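Local structure of pyocyanin demethylase (Mycobacterium fortuitum subsp. fortuitum DSM 46621 = ATCC 6841, 5K21) at residues Thr16-Asn21 with Asp125-Leu130; Phe42-Ser47 with Gly54-Ala59; Gly83-Arg88 with Met100-Gly105. The protein removes the N-methyl group of the redox-active phenazine pyocyanin as a tautomerizing demethylase, and is seen here with phenazin-1-ol bound. All coordinates share one frame; numbering follows the deposited sequence.

Interaction 1 (Thr16-Asn21 with Asp125-Leu130)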
loop_
_atom_site.group_PDB
_atom_site.type_symbol
_atom_site.label_atom_id
_atom_site.label_comp_id
_atom_site.label_asym_id
_atom_site.label_seq_id
_atom_site.Cartn_x
_atom_site.Cartn_y
_atom_site.Cartn_z
ATOM N N THR B 16 6.822 -22.250 -7.073
ATOM C CA THR B 16 5.722 -22.808 -6.287
ATOM C C THR B 16 6.112 -22.764 -4.815
ATOM O O THR B 16 7.005 -23.501 -4.393
ATOM C CB THR B 16 5.432 -24.250 -6.693
ATOM O OG1 THR B 16 5.221 -24.334 -8.113
ATOM C CG2 THR B 16 4.216 -24.763 -5.956
ATOM N N LEU B 17 5.427 -21.945 -4.029
ATOM C CA LEU B 17 5.747 -21.769 -2.617
ATOM C C LEU B 17 4.637 -22.314 -1.731
ATOM O O LEU B 17 3.460 -21.998 -1.930
ATOM C CB LEU B 17 5.988 -20.301 -2.296
ATOM C CG LEU B 17 7.032 -19.626 -3.162
ATOM C CD1 LEU B 17 7.057 -18.165 -2.835
ATOM C CD2 LEU B 17 8.413 -20.246 -2.980
ATOM N N ASP B 18 5.023 -23.122 -0.744
ATOM C CA ASP B 18 4.106 -23.559 0.294
ATOM C C ASP B 18 4.039 -22.495 1.379
ATOM O O ASP B 18 5.062 -21.928 1.784
ATOM C CB ASP B 18 4.557 -24.900 0.867
ATOM C CG ASP B 18 4.642 -25.980 -0.211
ATOM O OD1 ASP B 18 3.792 -25.951 -1.135
ATOM O OD2 ASP B 18 5.591 -26.792 -0.179
ATOM N N VAL B 19 2.819 -22.197 1.815
ATOM C CA VAL B 19 2.541 -21.044 2.659
ATOM C C VAL B 19 1.912 -21.534 3.956
ATOM O O VAL B 19 0.936 -22.293 3.934
ATOM C CB VAL B 19 1.627 -20.040 1.931
ATOM C CG1 VAL B 19 1.424 -18.787 2.744
ATOM C CG2 VAL B 19 2.230 -19.671 0.584
ATOM N N LYS B 20 2.515 -21.161 5.077
ATOM C CA LYS B 20 1.972 -21.456 6.398
ATOM C C LYS B 20 1.676 -20.137 7.100
ATOM O O LYS B 20 2.592 -19.343 7.318
ATOM C CB LYS B 20 2.967 -22.288 7.212
ATOM N N ASN B 21 0.404 -19.883 7.435
ATOM C CA ASN B 21 0.088 -18.670 8.180
ATOM C C ASN B 21 0.878 -18.654 9.481
ATOM O O ASN B 21 0.876 -19.632 10.232
ATOM C CB ASN B 21 -1.409 -18.588 8.490
ATOM C CG ASN B 21 -2.278 -18.596 7.250
ATOM O OD1 ASN B 21 -3.384 -19.131 7.274
ATOM N ND2 ASN B 21 -1.799 -17.988 6.169
ATOM N N ASP B 125 -2.852 -26.446 2.960
ATOM C CA ASP B 125 -2.199 -26.657 1.674
ATOM C C ASP B 125 -2.114 -25.367 0.870
ATOM O O ASP B 125 -2.043 -25.397 -0.363
ATOM C CB ASP B 125 -2.921 -27.739 0.875
ATOM C CG ASP B 125 -2.919 -29.076 1.582
ATOM O OD1 ASP B 125 -1.994 -29.314 2.388
ATOM O OD2 ASP B 125 -3.841 -29.884 1.341
ATOM N N GLU B 126 -2.102 -24.228 1.556
ATOM C CA GLU B 126 -2.031 -22.956 0.858
ATOM C C GLU B 126 -0.739 -22.877 0.061
ATOM O O GLU B 126 0.330 -23.259 0.542
ATOM C CB GLU B 126 -2.094 -21.793 1.850
ATOM C CG GLU B 126 -2.108 -20.449 1.150
ATOM C CD GLU B 126 -2.303 -19.283 2.089
ATOM O OE1 GLU B 126 -2.816 -19.478 3.216
ATOM O OE2 GLU B 126 -1.949 -18.160 1.688
ATOM N N LYS B 127 -0.841 -22.360 -1.157
ATOM C CA LYS B 127 0.309 -22.210 -2.034
ATOM C C LYS B 127 0.215 -20.894 -2.782
ATOM O O LYS B 127 -0.879 -20.363 -3.004
ATOM C CB LYS B 127 0.398 -23.346 -3.056
ATOM C CG LYS B 127 0.630 -24.720 -2.470
ATOM C CD LYS B 127 0.819 -25.755 -3.580
ATOM C CE LYS B 127 1.074 -27.156 -3.038
ATOM N NZ LYS B 127 -0.084 -27.703 -2.285
ATOM N N TYR B 128 1.385 -20.366 -3.130
ATOM C CA TYR B 128 1.525 -19.283 -4.090
ATOM C C TYR B 128 2.174 -19.865 -5.330
ATOM O O TYR B 128 3.235 -20.503 -5.232
ATOM C CB TYR B 128 2.422 -18.157 -3.592
ATOM C CG TYR B 128 2.032 -17.471 -2.329
ATOM C CD1 TYR B 128 0.721 -17.421 -1.912
ATOM C CD2 TYR B 128 3.003 -16.834 -1.558
ATOM C CE1 TYR B 128 0.369 -16.772 -0.729
ATOM C CE2 TYR B 128 2.657 -16.160 -0.373
ATOM C CZ TYR B 128 1.343 -16.135 0.026
ATOM O OH TYR B 128 0.992 -15.474 1.198
ATOM N N GLU B 129 1.580 -19.598 -6.483
ATOM C CA GLU B 129 2.177 -19.986 -7.760
ATOM C C GLU B 129 2.533 -18.708 -8.508
ATOM O O GLU B 129 1.659 -17.900 -8.833
ATOM C CB GLU B 129 1.234 -20.883 -8.560
ATOM C CG GLU B 129 1.824 -21.371 -9.875
ATOM C CD GLU B 129 3.091 -22.238 -9.677
ATOM O OE1 GLU B 129 3.135 -23.025 -8.697
ATOM O OE2 GLU B 129 4.034 -22.139 -10.504
ATOM N N LEU B 130 3.823 -18.507 -8.731
ATOM C CA LEU B 130 4.329 -17.275 -9.311
ATOM C C LEU B 130 4.720 -17.482 -10.767
ATOM O O LEU B 130 5.265 -18.533 -11.124
ATOM C CB LEU B 130 5.549 -16.786 -8.541
ATOM C CG LEU B 130 5.245 -16.112 -7.203
ATOM C CD1 LEU B 130 4.887 -17.163 -6.159
ATOM C CD2 LEU B 130 6.392 -15.286 -6.763
HETATM O O HOH W 1 6.396 -23.112 -10.357
#

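Interaction 2 (Phe42-Ser47 with Gly54-Ala59). With 6QF (phenazin-1-ol), chain F.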
loop_
_atom_site.group_PDB
_atom_site.type_symbol
_atom_site.label_atom_id
_atom_site.label_comp_id
_atom_site.label_asym_id
_atom_site.label_seq_id
_atom_site.Cartn_x
_atom_site.Cartn_y
_atom_site.Cartn_z
ATOM N N PHE B 42 -1.189 -9.748 8.244
ATOM C CA PHE B 42 -0.745 -11.130 8.392
ATOM C C PHE B 42 0.713 -11.308 7.987
ATOM O O PHE B 42 1.301 -10.483 7.287
ATOM C CB PHE B 42 -1.602 -12.066 7.545
ATOM C CG PHE B 42 -1.616 -11.691 6.086
ATOM C CD1 PHE B 42 -2.484 -10.721 5.615
ATOM C CD2 PHE B 42 -0.718 -12.261 5.208
ATOM C CE1 PHE B 42 -2.476 -10.350 4.270
ATOM C CE2 PHE B 42 -0.701 -11.897 3.890
ATOM C CZ PHE B 42 -1.583 -10.934 3.419
ATOM N N SER B 43 1.272 -12.436 8.426
ATOM C CA SER B 43 2.595 -12.889 8.037
ATOM C C SER B 43 2.510 -14.386 7.813
ATOM O O SER B 43 1.660 -15.066 8.399
ATOM C CB SER B 43 3.667 -12.572 9.100
ATOM O OG SER B 43 3.300 -13.059 10.387
ATOM N N ASP B 44 3.402 -14.890 6.965
ATOM C CA ASP B 44 3.440 -16.300 6.608
ATOM C C ASP B 44 4.881 -16.782 6.588
ATOM O O ASP B 44 5.819 -16.001 6.411
ATOM C CB ASP B 44 2.819 -16.563 5.235
ATOM C CG ASP B 44 1.397 -16.034 5.121
ATOM O OD1 ASP B 44 0.469 -16.746 5.546
ATOM O OD2 ASP B 44 1.218 -14.900 4.633
ATOM N N ILE B 45 5.034 -18.090 6.773
ATOM C CA ILE B 45 6.293 -18.801 6.557
ATOM C C ILE B 45 6.221 -19.470 5.190
ATOM O O ILE B 45 5.236 -20.147 4.873
ATOM C CB ILE B 45 6.537 -19.848 7.657
ATOM C CG1 ILE B 45 6.672 -19.192 9.031
ATOM C CG2 ILE B 45 7.763 -20.692 7.341
ATOM C CD1 ILE B 45 7.926 -18.383 9.184
ATOM N N LEU B 46 7.251 -19.284 4.374
ATOM C CA LEU B 46 7.276 -19.861 3.033
ATOM C C LEU B 46 8.267 -21.006 2.989
ATOM O O LEU B 46 9.379 -20.893 3.517
ATOM C CB LEU B 46 7.657 -18.809 1.994
ATOM C CG LEU B 46 6.846 -17.524 2.093
ATOM C CD1 LEU B 46 7.401 -16.447 1.147
ATOM C CD2 LEU B 46 5.397 -17.798 1.793
ATOM N N SER B 47 7.867 -22.118 2.366
ATOM C CA SER B 47 8.753 -23.269 2.280
ATOM C C SER B 47 8.607 -23.944 0.925
ATOM O O SER B 47 7.587 -23.813 0.239
ATOM C CB SER B 47 8.480 -24.261 3.415
ATOM O OG SER B 47 7.177 -24.775 3.348
ATOM N N GLY B 54 11.692 -18.517 3.146
ATOM C CA GLY B 54 11.464 -17.109 3.399
ATOM C C GLY B 54 10.177 -16.899 4.180
ATOM O O GLY B 54 9.682 -17.801 4.856
ATOM N N TYR B 55 9.675 -15.681 4.087
ATOM C CA TYR B 55 8.499 -15.285 4.850
ATOM C C TYR B 55 7.836 -14.142 4.108
ATOM O O TYR B 55 8.387 -13.598 3.144
ATOM C CB TYR B 55 8.876 -14.894 6.280
ATOM C CG TYR B 55 9.950 -13.839 6.347
ATOM C CD1 TYR B 55 9.623 -12.495 6.349
ATOM C CD2 TYR B 55 11.294 -14.195 6.407
ATOM C CE1 TYR B 55 10.594 -11.533 6.409
ATOM C CE2 TYR B 55 12.279 -13.238 6.461
ATOM C CZ TYR B 55 11.919 -11.904 6.464
ATOM O OH TYR B 55 12.890 -10.936 6.511
ATOM N N ASP B 56 6.641 -13.771 4.562
ATOM C CA ASP B 56 5.978 -12.649 3.933
ATOM C C ASP B 56 5.188 -11.884 4.982
ATOM O O ASP B 56 5.085 -12.282 6.155
ATOM C CB ASP B 56 5.098 -13.082 2.735
ATOM C CG ASP B 56 3.856 -13.881 3.136
ATOM O OD1 ASP B 56 3.278 -13.643 4.229
ATOM O OD2 ASP B 56 3.455 -14.757 2.333
ATOM N N GLY B 57 4.726 -10.730 4.540
ATOM C CA GLY B 57 3.891 -9.865 5.346
ATOM C C GLY B 57 2.986 -9.079 4.434
ATOM O O GLY B 57 3.368 -8.724 3.317
ATOM N N GLY B 58 1.771 -8.817 4.904
ATOM C CA GLY B 58 0.819 -8.149 4.046
ATOM C C GLY B 58 -0.374 -7.636 4.814
ATOM O O GLY B 58 -0.525 -7.870 6.021
ATOM N N ALA B 59 -1.232 -6.948 4.066
ATOM C CA ALA B 59 -2.435 -6.343 4.609
ATOM C C ALA B 59 -3.519 -6.408 3.551
ATOM O O ALA B 59 -3.244 -6.215 2.362
ATOM C CB ALA B 59 -2.165 -4.892 5.035
HETATM C C4 6QF F . -4.886 -13.092 4.026
HETATM C C5 6QF F . -5.841 -12.855 5.128
HETATM C C6 6QF F . -5.739 -13.476 6.336
HETATM C C10 6QF F . -2.987 -13.683 2.124
HETATM C C13 6QF F . -2.111 -13.321 -0.140
HETATM C C15 6QF F . -4.073 -12.147 0.538
HETATM C C1 6QF F . -4.665 -14.393 6.577
HETATM C C2 6QF F . -3.766 -14.643 5.610
HETATM C C3 6QF F . -3.808 -14.021 4.290
HETATM N N7 6QF F . -2.892 -14.295 3.335
HETATM N N8 6QF F . -4.989 -12.483 2.813
HETATM C C9 6QF F . -4.050 -12.758 1.855
HETATM C C11 6QF F . -2.032 -13.921 1.052
HETATM C C14 6QF F . -3.166 -12.404 -0.409
HETATM O O19 6QF F . -6.841 -11.988 4.874
#

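Interaction 3 (Gly83-Arg88 with Met100-Gly105)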
loop_
_atom_site.group_PDB
_atom_site.type_symbol
_atom_site.label_atom_id
_atom_site.label_comp_id
_atom_site.label_asym_id
_atom_site.label_seq_id
_atom_site.Cartn_x
_atom_site.Cartn_y
_atom_site.Cartn_z
ATOM N N GLY B 83 15.939 -12.036 -2.797
ATOM C CA GLY B 83 15.372 -10.707 -2.882
ATOM C C GLY B 83 13.917 -10.736 -2.468
ATOM O O GLY B 83 13.388 -11.765 -2.061
ATOM N N GLU B 84 13.272 -9.584 -2.605
ATOM C CA GLU B 84 11.872 -9.439 -2.259
ATOM C C GLU B 84 10.996 -9.414 -3.502
ATOM O O GLU B 84 11.431 -9.048 -4.592
ATOM C CB GLU B 84 11.653 -8.153 -1.465
ATOM C CG GLU B 84 12.246 -8.209 -0.048
ATOM C CD GLU B 84 11.968 -6.938 0.731
ATOM O OE1 GLU B 84 11.779 -7.018 1.959
ATOM O OE2 GLU B 84 11.917 -5.863 0.103
ATOM N N ILE B 85 9.730 -9.766 -3.307
ATOM C CA ILE B 85 8.729 -9.722 -4.364
ATOM C C ILE B 85 7.503 -9.004 -3.816
ATOM O O ILE B 85 7.038 -9.314 -2.715
ATOM C CB ILE B 85 8.360 -11.127 -4.870
ATOM C CG1 ILE B 85 9.608 -11.795 -5.449
ATOM C CG2 ILE B 85 7.228 -11.060 -5.907
ATOM C CD1 ILE B 85 9.436 -13.254 -5.820
ATOM N N PHE B 86 6.993 -8.049 -4.583
ATOM C CA PHE B 86 5.844 -7.231 -4.212
ATOM C C PHE B 86 4.648 -7.600 -5.071
ATOM O O PHE B 86 4.771 -7.727 -6.286
ATOM C CB PHE B 86 6.141 -5.749 -4.405
ATOM C CG PHE B 86 7.426 -5.316 -3.788
ATOM C CD1 PHE B 86 7.768 -5.728 -2.525
ATOM C CD2 PHE B 86 8.294 -4.502 -4.491
ATOM C CE1 PHE B 86 8.962 -5.340 -1.957
ATOM C CE2 PHE B 86 9.489 -4.113 -3.948
ATOM C CZ PHE B 86 9.827 -4.517 -2.681
ATOM N N ALA B 87 3.485 -7.749 -4.439
ATOM C CA ALA B 87 2.279 -8.116 -5.153
ATOM C C ALA B 87 1.087 -7.368 -4.577
ATOM O O ALA B 87 1.075 -6.970 -3.408
ATOM C CB ALA B 87 2.027 -9.620 -5.072
ATOM N N ARG B 88 0.061 -7.211 -5.408
ATOM C CA ARG B 88 -1.160 -6.553 -4.962
ATOM C C ARG B 88 -2.340 -7.119 -5.735
ATOM O O ARG B 88 -2.192 -7.629 -6.848
ATOM C CB ARG B 88 -1.094 -5.035 -5.138
ATOM C CG ARG B 88 -1.011 -4.599 -6.595
ATOM C CD ARG B 88 -0.771 -3.108 -6.685
ATOM N NE ARG B 88 -1.970 -2.322 -6.393
ATOM C CZ ARG B 88 -1.948 -1.057 -5.999
ATOM N NH1 ARG B 88 -0.784 -0.442 -5.805
ATOM N NH2 ARG B 88 -3.081 -0.401 -5.781
ATOM N N MET B 100 -2.885 -12.241 -7.949
ATOM C CA MET B 100 -2.328 -10.939 -7.631
ATOM C C MET B 100 -1.372 -10.532 -8.734
ATOM O O MET B 100 -0.816 -11.378 -9.442
ATOM C CB MET B 100 -1.569 -10.969 -6.296
ATOM C CG MET B 100 -2.307 -11.635 -5.152
ATOM S SD MET B 100 -1.380 -11.507 -3.603
ATOM C CE MET B 100 -1.606 -9.773 -3.225
ATOM N N ALA B 101 -1.228 -9.230 -8.910
ATOM C CA ALA B 101 -0.250 -8.690 -9.830
ATOM C C ALA B 101 1.067 -8.550 -9.091
ATOM O O ALA B 101 1.106 -7.994 -7.992
ATOM C CB ALA B 101 -0.704 -7.339 -10.385
ATOM N N ILE B 102 2.139 -9.082 -9.678
ATOM C CA ILE B 102 3.471 -8.805 -9.159
ATOM C C ILE B 102 3.917 -7.482 -9.753
ATOM O O ILE B 102 4.010 -7.349 -10.979
ATOM C CB ILE B 102 4.456 -9.928 -9.512
ATOM C CG1 ILE B 102 4.121 -11.186 -8.714
ATOM C CG2 ILE B 102 5.889 -9.477 -9.226
ATOM C CD1 ILE B 102 4.946 -12.401 -9.131
ATOM N N THR B 103 4.194 -6.501 -8.883
ATOM C CA THR B 103 4.500 -5.151 -9.341
ATOM C C THR B 103 5.980 -4.816 -9.317
ATOM O O THR B 103 6.376 -3.809 -9.912
ATOM C CB THR B 103 3.772 -4.110 -8.493
ATOM O OG1 THR B 103 4.188 -4.269 -7.141
ATOM C CG2 THR B 103 2.262 -4.274 -8.594
ATOM N N GLY B 104 6.795 -5.618 -8.650
ATOM C CA GLY B 104 8.218 -5.362 -8.597
ATOM C C GLY B 104 8.870 -6.263 -7.572
ATOM O O GLY B 104 8.270 -7.233 -7.092
ATOM N N GLY B 105 10.127 -5.953 -7.285
ATOM C CA GLY B 105 10.875 -6.707 -6.297
ATOM C C GLY B 105 12.260 -6.125 -6.148
ATOM O O GLY B 105 12.563 -5.057 -6.685
#

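Interaction 1 (Thr16-Asn21 with Asp125-Leu130)
Val19 CG2 stands over the centre of the Tyr128 ring in a CH-pi contact, 3.4 Å from the ring centroid and almost exactly on the ring normal. The other methyl, CG1, is anti to the backbone N (chi1 -175°) and meets Glu126 OE2 at 3.6 Å. Leu17 CD1 lies at the edge of the same ring, near its plane, and also meets Leu130 CD1 at 4.1 Å. The other face of the sheet is polar. Thr16 OG1 donates a short hydrogen bond of 2.5 Å to the syn lone pair of Glu129 OE1, and a water donating to both Thr16 OG1 and Glu129 OE2 completes the link. Asp18 and Lys127 run alongside each other, and Asp18 OD1 touches Lys127 CE while NZ, 4.4 Å from OD1, is too far for a salt bridge. Between the backbones, Leu17 and Tyr128 form an antiparallel hydrogen-bonded pair, and Val19 N adds a bond to Glu126 O. Further out, Asn21 ND2 reaches Glu126 OE1 only weakly at 3.5 Å; its stronger partner is Asp44, and the Tyr128 hydroxyl is held by Asp56. Asn21 and Tyr128 both touch the bound phenazin-1-ol. Pairing the first strand with the last in this way closes the antiparallel barrel of the allene oxide cyclase-like fold.

Interaction 2 (Phe42-Ser47 with Gly54-Ala59)
The Phe42 ring lies between the ligand and the backbone of Gly58. Over one face, phenazin-1-ol sets its C3 above the ring centre, 3.5 Å from the plane, and ligand N7 comes within 3.3 Å of Phe42 CE2. The opposite face receives Gly58: its CA makes a CH-pi contact 4.0 Å from the centroid, with the carbonyl O displaced toward the rim. Phe42 CG sits in the crowded position between backbone N and carbonyl carbon (chi1 56°), and Gly58, without a side chain, lets the ring rest against the neighbouring strand. Farther along the sheet face that carries Phe42, Asp44 OD2 and Asp56 OD1 approach to 2.4 Å with their carboxylate planes 80° apart. Asn21 bonds the other oxygen of Asp44, and the Tyr128 hydroxyl bonds Asp56 OD2. Leu46 flanks this polar pair, its CD2 3.6 Å from Asp56 OD2 and its CD1 against Tyr55 O. On the other face, Ser43 OG bonds Thr63 O of the second subunit, while the Tyr55 ring stacks with His79. Paired backbone bonds at Phe42-Gly58 and Asp44-Asp56 join the consecutive strands 39-48 and 51-65 into an antiparallel beta hairpin, whose inner face forms one wall of the barrel's ligand pocket.

Interaction 3 (Gly83-Arg88 with Met100-Gly105)
Ile85 CG2 and Ile102 CG2 meet at 3.9 Å, their side chains crossing at a slant, and Ala87 CB continues the apolar row by packing 4.0 Å from Met100 CB. This is the closely filled side of the contact: Leu130 and Leu132 of the last strand lie against both isoleucines. Beside Ile85, the backbones also come close, Gly105 CA lying 2.9 Å from Glu84 O, an approach possible because Gly105 has no side chain. At the far end Met100 bends at chi3 (73°), bringing CE to 3.7 Å from Arg88 CA, and the same side chain also touches the bound phenazin-1-ol.

The less buried part is the side of Glu84 and Thr103, although neighbouring subunits cover the face carrying Phe86 and Arg88. Here the Phe86 ring meets the Gly104-Gly105 backbone obliquely, CD2 3.6 Å from Gly105 N. Next to Phe86, the Thr103 methyl CG2 rests on the aliphatic part of Arg88, 3.8 Å from CD, the two side chains crossing at about a right angle.

A beta bulge separates the two halves of the pairing. Phe86 pairs with Gly104 but Ala87 with Ile102, and the additional residue, Thr103, gives its N-H to Phe86 O. Beyond the bulge, Arg88 and Ala101 exchange two backbone bonds, the shorter being Ala101 N to Arg88 O at 2.8 Å.

The side chains therefore meet across these strands almost entirely through carbon, and backbone amides supply the hydrogen bonds. The Arg88 guanidinium is directed out of the pair: NH2 bonds Thr77 of the third subunit, with weak, long ion pairs from NH1 to Glu75 of its own chain and of that subunit. Its one firm polar bond thus crosses to the third subunit, while CG and CD pack on Thr103 of the paired strand.

All three contacts belong to one antiparallel sheet closed into a barrel. Interaction 1 joins the first and last strands and so encloses the other two in sequence; interaction 2, a hairpin of strands 39-48 and 51-65, precedes interaction 3, the hairpin of strands 83-92 and 98-105. The centres of interactions 1 and 2 lie about 10 Å apart, on the neighbouring strands 13-27 and 39-48, with Lys20 O close to Ile45 N. Interactions 1 and 3, about 15 Å apart between centres, meet through Leu130 against Ile85 and Ile102. Interactions 2 and 3, centres about 13 Å apart, do not touch, but both reach the second subunit. Each contributes to the phenazin-1-ol pocket, thus lined from several strands.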